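Local coordinates for protein transcription initiation factor TFIID subunit 5 (Encephalitozoon cuniculi, PDB 2J4B) that serves as a subunit of the general transcription factor TFIID, probably helping to mediate regulated transcription by RNA polymerase II, here represented by its N-terminal domain, at residues Leu34-Phe38 / Tyr61-His65; Leu37-Ile41 / Tyr121-Ile125; Lys97-Gly103 / Gln128-Val134. All coordinates share one frame; numbering follows the deposited sequence.

Interaction 1 (Leu34-Phe38 / Tyr61-His65); sequences LYPLF and YRGDH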
loop_
_atom_site.group_PDB
_atom_site.type_symbol
_atom_site.label_atom_id
_atom_site.label_comp_id
_atom_site.label_asym_id
_atom_site.label_seq_id
_atom_site.Cartn_x
_atom_site.Cartn_y
_atom_site.Cartn_z
ATOM N N LEU A 34 3.754 -0.135 -3.203
ATOM C CA LEU A 34 3.716 0.767 -2.051
ATOM C C LEU A 34 2.540 1.755 -2.057
ATOM O O LEU A 34 2.133 2.214 -0.994
ATOM C CB LEU A 34 5.023 1.523 -1.895
ATOM C CG LEU A 34 6.296 0.688 -1.689
ATOM C CD1 LEU A 34 7.532 1.641 -1.646
ATOM C CD2 LEU A 34 6.226 -0.257 -0.455
ATOM N N TYR A 35 1.990 2.080 -3.227
ATOM C CA TYR A 35 0.932 3.096 -3.295
ATOM C C TYR A 35 -0.391 2.640 -2.689
ATOM O O TYR A 35 -0.924 3.323 -1.802
ATOM C CB TYR A 35 0.675 3.586 -4.727
ATOM C CG TYR A 35 -0.515 4.540 -4.806
ATOM C CD1 TYR A 35 -0.502 5.752 -4.131
ATOM C CD2 TYR A 35 -1.643 4.219 -5.528
ATOM C CE1 TYR A 35 -1.554 6.612 -4.201
ATOM C CE2 TYR A 35 -2.712 5.080 -5.609
ATOM C CZ TYR A 35 -2.666 6.282 -4.949
ATOM O OH TYR A 35 -3.744 7.158 -5.010
ATOM N N PRO A 36 -0.948 1.517 -3.190
ATOM C CA PRO A 36 -2.159 0.961 -2.575
ATOM C C PRO A 36 -1.956 0.557 -1.119
ATOM O O PRO A 36 -2.833 0.771 -0.308
ATOM C CB PRO A 36 -2.481 -0.257 -3.450
ATOM C CG PRO A 36 -1.221 -0.565 -4.170
ATOM C CD PRO A 36 -0.515 0.720 -4.348
ATOM N N LEU A 37 -0.805 0.001 -0.781
ATOM C CA LEU A 37 -0.523 -0.318 0.608
ATOM C C LEU A 37 -0.553 0.943 1.488
ATOM O O LEU A 37 -1.116 0.938 2.586
ATOM C CB LEU A 37 0.845 -0.974 0.719
ATOM C CG LEU A 37 1.313 -1.312 2.138
ATOM C CD1 LEU A 37 0.209 -1.989 3.001
ATOM C CD2 LEU A 37 2.590 -2.191 2.039
ATOM N N PHE A 38 0.075 2.006 0.985
ATOM C CA PHE A 38 0.120 3.314 1.634
ATOM C C PHE A 38 -1.259 3.896 1.952
ATOM O O PHE A 38 -1.536 4.287 3.076
ATOM C CB PHE A 38 0.878 4.280 0.726
ATOM C CG PHE A 38 0.784 5.717 1.127
ATOM C CD1 PHE A 38 1.556 6.215 2.161
ATOM C CD2 PHE A 38 -0.030 6.591 0.424
ATOM C CE1 PHE A 38 1.501 7.568 2.503
ATOM C CE2 PHE A 38 -0.086 7.950 0.746
ATOM C CZ PHE A 38 0.678 8.432 1.786
ATOM N N TYR A 61 5.285 9.854 3.909
ATOM C CA TYR A 61 5.583 9.009 2.759
ATOM C C TYR A 61 4.804 9.353 1.483
ATOM O O TYR A 61 4.878 8.605 0.515
ATOM C CB TYR A 61 5.344 7.538 3.113
ATOM C CG TYR A 61 6.052 7.092 4.367
ATOM C CD1 TYR A 61 7.422 6.866 4.376
ATOM C CD2 TYR A 61 5.346 6.893 5.544
ATOM C CE1 TYR A 61 8.072 6.469 5.529
ATOM C CE2 TYR A 61 5.983 6.497 6.703
ATOM C CZ TYR A 61 7.343 6.283 6.692
ATOM O OH TYR A 61 7.958 5.900 7.865
ATOM N N ARG A 62 4.080 10.469 1.461
ATOM C CA ARG A 62 3.320 10.854 0.261
ATOM C C ARG A 62 4.188 11.206 -0.952
ATOM O O ARG A 62 3.707 11.151 -2.084
ATOM C CB ARG A 62 2.382 12.028 0.547
ATOM C CG ARG A 62 3.073 13.357 0.778
ATOM C CD ARG A 62 2.075 14.414 1.203
ATOM N NE ARG A 62 1.243 14.885 0.094
ATOM C CZ ARG A 62 0.235 15.737 0.230
ATOM N NH1 ARG A 62 -0.061 16.200 1.425
ATOM N NH2 ARG A 62 -0.473 16.123 -0.821
ATOM N N GLY A 63 5.449 11.570 -0.715
ATOM C CA GLY A 63 6.374 11.926 -1.793
ATOM C C GLY A 63 7.164 10.731 -2.299
ATOM O O GLY A 63 8.073 10.873 -3.123
ATOM N N ASP A 64 6.823 9.544 -1.801
ATOM C CA ASP A 64 7.478 8.320 -2.247
ATOM C C ASP A 64 6.783 7.765 -3.488
ATOM O O ASP A 64 7.246 6.804 -4.103
ATOM C CB ASP A 64 7.460 7.279 -1.140
ATOM C CG ASP A 64 8.275 7.698 0.068
ATOM O OD1 ASP A 64 8.782 8.838 0.097
ATOM O OD2 ASP A 64 8.402 6.884 1.004
ATOM N N HIS A 65 5.659 8.379 -3.838
ATOM C CA HIS A 65 4.904 8.016 -5.022
ATOM C C HIS A 65 3.848 9.088 -5.278
ATOM O O HIS A 65 2.913 9.242 -4.491
ATOM C CB HIS A 65 4.241 6.637 -4.859
ATOM C CG HIS A 65 3.806 6.329 -3.458
ATOM N ND1 HIS A 65 3.028 7.189 -2.716
ATOM C CD2 HIS A 65 4.048 5.259 -2.665
ATOM C CE1 HIS A 65 2.816 6.667 -1.521
ATOM N NE2 HIS A 65 3.422 5.493 -1.467
#
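His-65 lies between Tyr-35 and Phe-38 in an aromatic cluster that joins the start of helix 34-47 to the loop following helix 51-61, in the largely helical NTD2 domain of TAF5. Both ring pairs are T-shaped. In one, the imidazole turns an edge to a face of Phe-38, the planes 61° apart and the centroids separated by 4.8 Å; the atom that leads is His-65 CE1, set off toward the rim of the phenyl ring. In the other, His-65 offers a face to the edge of Tyr-35 at a looser centroid distance of 5.7 Å. A CH-pi contact adds to this pair, with CA of Tyr-35 over the same imidazole, 4.1 Å from its centroid. With chi1 of His-65 at 34°, off the staggered values, CG lies between the backbone N and carbonyl carbon and the ring sits against the helix.

Apolar packing continues along the loop. Phe-38 has CG anti to its backbone N (chi1 169°), which extends the ring from the helix toward Tyr-61 and Arg-62. The methylene carbon CB of Tyr-61 meets it, while the phenol itself leads away toward Tyr-12 and Phe-57. Farther round the phenyl ring, Phe-38 CZ rests 3.9 Å from CA of Arg-62. At the edge of the His-65 ring, in its plane, sits CB of Leu-34, 3.9 Å from His-65 CD2.

Polar contacts are made with residues beyond the two segments. Arg-62 forms a salt bridge with Glu-59, and the rotation of the imidazole is helped into place by a hydrogen bond between NE2 of His-65 and the hydroxyl OH of Tyr-12 on helix 8-21.

Interaction 2 (Leu37-Ile41 / Tyr121-Ile125); sequences LFIHI and YILKI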
loop_
_atom_site.group_PDB
_atom_site.type_symbol
_atom_site.label_atom_id
_atom_site.label_comp_id
_atom_site.label_asym_id
_atom_site.label_seq_id
_atom_site.Cartn_x
_atom_site.Cartn_y
_atom_site.Cartn_z
ATOM N N LEU A 37 -0.805 0.001 -0.781
ATOM C CA LEU A 37 -0.523 -0.318 0.608
ATOM C C LEU A 37 -0.553 0.943 1.488
ATOM O O LEU A 37 -1.116 0.938 2.586
ATOM C CB LEU A 37 0.845 -0.974 0.719
ATOM C CG LEU A 37 1.313 -1.312 2.138
ATOM C CD1 LEU A 37 0.209 -1.989 3.001
ATOM C CD2 LEU A 37 2.590 -2.191 2.039
ATOM N N PHE A 38 0.075 2.006 0.985
ATOM C CA PHE A 38 0.120 3.314 1.634
ATOM C C PHE A 38 -1.259 3.896 1.952
ATOM O O PHE A 38 -1.536 4.287 3.076
ATOM C CB PHE A 38 0.878 4.280 0.726
ATOM C CG PHE A 38 0.784 5.717 1.127
ATOM C CD1 PHE A 38 1.556 6.215 2.161
ATOM C CD2 PHE A 38 -0.030 6.591 0.424
ATOM C CE1 PHE A 38 1.501 7.568 2.503
ATOM C CE2 PHE A 38 -0.086 7.950 0.746
ATOM C CZ PHE A 38 0.678 8.432 1.786
ATOM N N ILE A 39 -2.112 3.960 0.946
ATOM C CA ILE A 39 -3.467 4.468 1.131
ATOM C C ILE A 39 -4.165 3.586 2.140
ATOM O O ILE A 39 -4.824 4.069 3.055
ATOM C CB ILE A 39 -4.256 4.469 -0.203
ATOM C CG1 ILE A 39 -3.660 5.508 -1.165
ATOM C CG2 ILE A 39 -5.740 4.756 0.036
ATOM C CD1 ILE A 39 -3.607 6.919 -0.602
ATOM N N HIS A 40 -3.994 2.277 1.986
ATOM C CA HIS A 40 -4.690 1.337 2.846
ATOM C C HIS A 40 -4.305 1.498 4.311
ATOM O O HIS A 40 -5.147 1.341 5.190
ATOM C CB HIS A 40 -4.485 -0.105 2.376
ATOM C CG HIS A 40 -5.509 -0.560 1.393
ATOM N ND1 HIS A 40 -6.852 -0.609 1.692
ATOM C CD2 HIS A 40 -5.392 -0.976 0.112
ATOM C CE1 HIS A 40 -7.519 -1.045 0.640
ATOM N NE2 HIS A 40 -6.655 -1.273 -0.335
ATOM N N ILE A 41 -3.036 1.767 4.577
ATOM C CA ILE A 41 -2.597 2.078 5.948
ATOM C C ILE A 41 -3.224 3.378 6.481
ATOM O O ILE A 41 -3.702 3.439 7.617
ATOM C CB ILE A 41 -1.050 2.154 6.023
ATOM C CG1 ILE A 41 -0.463 0.747 5.775
ATOM C CG2 ILE A 41 -0.600 2.720 7.358
ATOM C CD1 ILE A 41 1.031 0.743 5.522
ATOM N N TYR A 121 0.165 -8.276 8.239
ATOM C CA TYR A 121 -0.779 -7.246 7.825
ATOM C C TYR A 121 -0.686 -6.983 6.320
ATOM O O TYR A 121 -1.705 -6.755 5.669
ATOM C CB TYR A 121 -0.545 -5.956 8.601
ATOM C CG TYR A 121 -1.324 -4.800 8.040
ATOM C CD1 TYR A 121 -2.624 -4.559 8.452
ATOM C CD2 TYR A 121 -0.773 -3.971 7.063
ATOM C CE1 TYR A 121 -3.349 -3.517 7.938
ATOM C CE2 TYR A 121 -1.501 -2.929 6.527
ATOM C CZ TYR A 121 -2.791 -2.709 6.971
ATOM O OH TYR A 121 -3.531 -1.681 6.460
ATOM N N ILE A 122 0.530 -6.999 5.768
ATOM C CA ILE A 122 0.720 -6.702 4.345
ATOM C C ILE A 122 0.163 -7.830 3.487
ATOM O O ILE A 122 -0.391 -7.575 2.427
ATOM C CB ILE A 122 2.198 -6.469 3.972
ATOM C CG1 ILE A 122 2.759 -5.237 4.690
ATOM C CG2 ILE A 122 2.346 -6.298 2.451
ATOM C CD1 ILE A 122 4.204 -4.882 4.292
ATOM N N LEU A 123 0.312 -9.073 3.957
ATOM C CA LEU A 123 -0.235 -10.260 3.271
ATOM C C LEU A 123 -1.751 -10.242 3.276
ATOM O O LEU A 123 -2.380 -10.711 2.350
ATOM C CB LEU A 123 0.223 -11.563 3.955
ATOM C CG LEU A 123 1.706 -11.921 3.938
ATOM C CD1 LEU A 123 2.045 -12.966 5.006
ATOM C CD2 LEU A 123 2.119 -12.404 2.585
ATOM N N LYS A 124 -2.338 -9.722 4.350
ATOM C CA LYS A 124 -3.782 -9.600 4.428
ATOM C C LYS A 124 -4.220 -8.652 3.350
ATOM O O LYS A 124 -5.119 -8.961 2.572
ATOM C CB LYS A 124 -4.212 -9.087 5.792
ATOM C CG LYS A 124 -5.723 -9.052 6.015
ATOM C CD LYS A 124 -6.051 -8.448 7.385
ATOM C CE LYS A 124 -5.568 -6.976 7.530
ATOM N NZ LYS A 124 -5.809 -6.476 8.935
ATOM N N ILE A 125 -3.548 -7.514 3.267
ATOM C CA ILE A 125 -3.875 -6.523 2.255
ATOM C C ILE A 125 -3.790 -7.117 0.844
ATOM O O ILE A 125 -4.682 -6.901 0.033
ATOM C CB ILE A 125 -2.965 -5.281 2.352
ATOM C CG1 ILE A 125 -3.215 -4.532 3.666
ATOM C CG2 ILE A 125 -3.153 -4.358 1.096
ATOM C CD1 ILE A 125 -4.619 -4.105 3.852
#
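Leu-37 and Ile-125 mark the closest backbone approach, CA to CA 7.2 Å, where the short helical segments 37-41 and 121-125 cross at 107° with their axes 11.2 Å apart. That spacing is filled by side chains. Leu-37 is central, its two methyl groups touching different residues. CD1 comes to the edge of the Tyr-121 ring, near its plane, 4.0 Å from CE2, and also faces the branched side chain of Ile-125. CD2 reaches the other isoleucine, 3.9 Å from Ile-122 CD1, the two side chains meeting at about a right angle. With chi1 of Leu-37 at 177°, CG stands opposite the backbone N, and the branch is carried toward the second helix.

The crossing joins helix 34-47 to helix 120-129 inside the helical NTD2 domain of TAF5, its centre about 5 Å from the centre of the chain. Helix 8-21 also borders it, since Leu-15 touches both Leu-37 and Ile-122.

Tyr-121 reaches from Leu-37 to Ile-41, one turn on along helix 34-47. Its CE2 lies 3.9 Å from Ile-41 CG1, the side chains meeting at a slant, which leaves the same ring carbon packed against both Leu-37 and Ile-41. The phenol end is directed to helix 34-47 as well: its OH is hydrogen-bonded with OD2 of Asp-44, one helical turn further along that helix than His-40.

His-40 also approaches Ile-125, its CD2 4.2 Å from the methyl carbon CG2. The imidazole of His-40 stacks with that of His-129 and meets the ring of Phe-93.

Interaction 3 (Lys97-Gly103 / Gln128-Val134); sequences KYHLSMG and QHLDIKV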
loop_
_atom_site.group_PDB
_atom_site.type_symbol
_atom_site.label_atom_id
_atom_site.label_comp_id
_atom_site.label_asym_id
_atom_site.label_seq_id
_atom_site.Cartn_x
_atom_site.Cartn_y
_atom_site.Cartn_z
ATOM N N LYS A 97 -10.866 -3.812 -5.554
ATOM C CA LYS A 97 -9.544 -4.360 -5.750
ATOM C C LYS A 97 -8.646 -3.494 -6.609
ATOM O O LYS A 97 -9.035 -3.035 -7.680
ATOM C CB LYS A 97 -9.629 -5.788 -6.297
ATOM C CG LYS A 97 -9.749 -6.786 -5.171
ATOM C CD LYS A 97 -9.958 -8.187 -5.640
ATOM C CE LYS A 97 -10.366 -9.070 -4.460
ATOM N NZ LYS A 97 -9.415 -8.887 -3.310
ATOM N N TYR A 98 -7.439 -3.254 -6.098
ATOM C CA TYR A 98 -6.410 -2.524 -6.841
ATOM C C TYR A 98 -5.541 -3.545 -7.577
ATOM O O TYR A 98 -5.050 -4.513 -6.988
ATOM C CB TYR A 98 -5.578 -1.647 -5.899
ATOM C CG TYR A 98 -4.661 -0.667 -6.602
ATOM C CD1 TYR A 98 -3.432 -1.075 -7.098
ATOM C CD2 TYR A 98 -5.012 0.669 -6.750
ATOM C CE1 TYR A 98 -2.599 -0.204 -7.731
ATOM C CE2 TYR A 98 -4.166 1.557 -7.386
ATOM C CZ TYR A 98 -2.957 1.108 -7.865
ATOM O OH TYR A 98 -2.091 1.970 -8.490
ATOM N N HIS A 99 -5.390 -3.311 -8.876
ATOM C CA HIS A 99 -4.733 -4.213 -9.797
ATOM C C HIS A 99 -3.262 -3.858 -9.997
ATOM O O HIS A 99 -2.926 -2.691 -10.211
ATOM C CB HIS A 99 -5.434 -4.159 -11.138
ATOM C CG HIS A 99 -6.774 -4.829 -11.153
ATOM N ND1 HIS A 99 -7.893 -4.271 -10.570
ATOM C CD2 HIS A 99 -7.179 -5.998 -11.706
ATOM C CE1 HIS A 99 -8.923 -5.080 -10.743
ATOM N NE2 HIS A 99 -8.516 -6.134 -11.428
ATOM N N LEU A 100 -2.393 -4.876 -9.915
ATOM C CA LEU A 100 -0.964 -4.736 -10.173
ATOM C C LEU A 100 -0.548 -5.870 -11.116
ATOM O O LEU A 100 -1.229 -6.888 -11.205
ATOM C CB LEU A 100 -0.164 -4.825 -8.870
ATOM C CG LEU A 100 -0.424 -3.788 -7.755
ATOM C CD1 LEU A 100 -0.006 -4.305 -6.412
ATOM C CD2 LEU A 100 0.255 -2.440 -8.027
ATOM N N SER A 101 0.549 -5.682 -11.841
ATOM C CA SER A 101 1.125 -6.756 -12.633
ATOM C C SER A 101 2.559 -6.950 -12.193
ATOM O O SER A 101 3.264 -5.974 -11.922
ATOM C CB SER A 101 1.074 -6.422 -14.122
ATOM O OG SER A 101 2.083 -5.480 -14.460
ATOM N N MET A 102 2.973 -8.206 -12.105
ATOM C CA MET A 102 4.314 -8.579 -11.636
ATOM C C MET A 102 4.865 -9.755 -12.419
ATOM O O MET A 102 4.106 -10.620 -12.829
ATOM C CB MET A 102 4.261 -9.024 -10.174
ATOM C CG MET A 102 4.008 -7.933 -9.220
ATOM S SD MET A 102 4.438 -8.368 -7.534
ATOM C CE MET A 102 3.699 -6.941 -6.728
ATOM N N GLY A 103 6.180 -9.792 -12.607
ATOM C CA GLY A 103 6.839 -10.967 -13.143
ATOM C C GLY A 103 6.854 -12.047 -12.079
ATOM O O GLY A 103 6.690 -11.753 -10.894
ATOM N N GLN A 128 -6.856 -9.658 0.356
ATOM C CA GLN A 128 -8.160 -8.989 0.400
ATOM C C GLN A 128 -8.334 -7.811 -0.571
ATOM O O GLN A 128 -9.423 -7.577 -1.065
ATOM C CB GLN A 128 -8.419 -8.471 1.817
ATOM C CG GLN A 128 -8.577 -9.577 2.837
ATOM C CD GLN A 128 -9.069 -9.101 4.201
ATOM O OE1 GLN A 128 -9.373 -9.926 5.079
ATOM N NE2 GLN A 128 -9.160 -7.790 4.386
ATOM N N HIS A 129 -7.270 -7.061 -0.825
ATOM C CA HIS A 129 -7.412 -5.783 -1.495
ATOM C C HIS A 129 -6.676 -5.665 -2.820
ATOM O O HIS A 129 -7.007 -4.782 -3.616
ATOM C CB HIS A 129 -6.986 -4.656 -0.556
ATOM C CG HIS A 129 -7.886 -4.504 0.635
ATOM N ND1 HIS A 129 -9.252 -4.357 0.519
ATOM C CD2 HIS A 129 -7.619 -4.489 1.961
ATOM C CE1 HIS A 129 -9.785 -4.257 1.720
ATOM N NE2 HIS A 129 -8.817 -4.329 2.615
ATOM N N LEU A 130 -5.712 -6.549 -3.076
ATOM C CA LEU A 130 -4.898 -6.427 -4.266
ATOM C C LEU A 130 -5.151 -7.546 -5.244
ATOM O O LEU A 130 -5.358 -8.679 -4.867
ATOM C CB LEU A 130 -3.410 -6.388 -3.929
ATOM C CG LEU A 130 -2.948 -5.214 -3.089
ATOM C CD1 LEU A 130 -1.438 -5.181 -3.016
ATOM C CD2 LEU A 130 -3.506 -3.950 -3.679
ATOM N N ASP A 131 -5.117 -7.200 -6.520
ATOM C CA ASP A 131 -5.395 -8.143 -7.562
ATOM C C ASP A 131 -4.172 -8.236 -8.446
ATOM O O ASP A 131 -4.039 -7.467 -9.408
ATOM C CB ASP A 131 -6.596 -7.657 -8.347
ATOM C CG ASP A 131 -7.079 -8.662 -9.300
ATOM O OD1 ASP A 131 -6.289 -9.580 -9.598
ATOM O OD2 ASP A 131 -8.247 -8.544 -9.736
ATOM N N ILE A 132 -3.270 -9.165 -8.107
ATOM C CA ILE A 132 -1.961 -9.249 -8.752
ATOM C C ILE A 132 -1.974 -10.291 -9.881
ATOM O O ILE A 132 -2.186 -11.468 -9.637
ATOM C CB ILE A 132 -0.847 -9.613 -7.744
ATOM C CG1 ILE A 132 -0.836 -8.635 -6.556
ATOM C CG2 ILE A 132 0.527 -9.635 -8.429
ATOM C CD1 ILE A 132 0.218 -8.968 -5.446
ATOM N N LYS A 133 -1.761 -9.838 -11.114
ATOM C CA LYS A 133 -1.528 -10.726 -12.233
ATOM C C LYS A 133 -0.058 -11.105 -12.335
ATOM O O LYS A 133 0.785 -10.255 -12.635
ATOM C CB LYS A 133 -1.957 -10.073 -13.532
ATOM C CG LYS A 133 -1.645 -10.947 -14.748
ATOM C CD LYS A 133 -2.257 -10.398 -15.997
ATOM C CE LYS A 133 -1.482 -10.856 -17.199
ATOM N NZ LYS A 133 -1.234 -12.304 -17.137
ATOM N N VAL A 134 0.252 -12.384 -12.112
ATOM C CA VAL A 134 1.648 -12.848 -12.097
ATOM C C VAL A 134 2.006 -13.370 -13.480
ATOM O O VAL A 134 1.504 -14.410 -13.900
ATOM C CB VAL A 134 1.885 -13.938 -11.018
ATOM C CG1 VAL A 134 3.332 -14.451 -11.044
ATOM C CG2 VAL A 134 1.525 -13.418 -9.637
#
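CB of Asp-131 sits over the centre of one face of the His-99 imidazole, a CH-pi contact of 3.9 Å from that carbon to the ring centroid. The two side chains run side by side in the same direction, ring and carboxylate planes 34° apart. This brings OD2 of Asp-131 near NE2 of His-99, but the angle is poor for a hydrogen bond. The chi1 of Asp-131, -171°, places CG anti to the backbone N and lays the carboxylate along the imidazole. The Tyr-98 ring has CD2 of Leu-100 at its edge, in plane, while CD2 of Leu-130 lies 3.8 Å from Tyr-98 CB. Gln-128 CB sits over the centre of one face of the His-129 imidazole.

Strands 98-103 and 130-135 are parallel, the axes of their short segments at 23°. Five backbone hydrogen bonds join the two segments, from Tyr-98 N to His-129 O through to Met-102 N to Lys-133 O, 3.0 Å, and Met-102 pairs further with Tyr-135. The shortest runs from Asp-131 N to Tyr-98 O, 2.7 Å. Beside this series the ammonium of Lys-97 donates to the carbonyl of Gln-128, NZ to O 2.6 Å, approaching from above the carbonyl plane near the C-terminal end of helix 120-129.

On the face carrying Tyr-98, Leu-100, Met-102, Leu-130, Ile-132 and Val-134 the contacts are apolar: CD1 of Leu-100 lies 3.8 Å from CD1 of Leu-130, and CG of Met-102 packs on the CG2 methyl of Ile-132. His-99, Asp-131, Ser-101 and Lys-133 occupy the other face.

The two strands are linked by helices 104-116 and 120-129, a beta-alpha-beta connection. Leu-130 and Tyr-98 rest on Pro-36 of helix 34-47, while Met-102 and Val-134 pack on Leu-110 and Phe-107 of helix 104-116, respectively.

In the fold
Helix 34-47 takes part in both interaction 1 and interaction 2, which overlap at Leu-37 and Phe-38 and have centres about 11 Å apart. It thereby meets the loop after helix 51-61 in one and helix 120-129 in the other. Interaction 3 lies farther from the middle of the chain, about 16 Å from interaction 1 and 13 Å from interaction 2, centre to centre, and shares helix 120-129 with interaction 2. Interaction 1 closes before interaction 3 opens, whereas interactions 2 and 3 alternate along the sequence. Packing of Pro-36 on the two strands and of His-40 on His-129 ties the small parallel sheet to the helical core of this N-terminal domain.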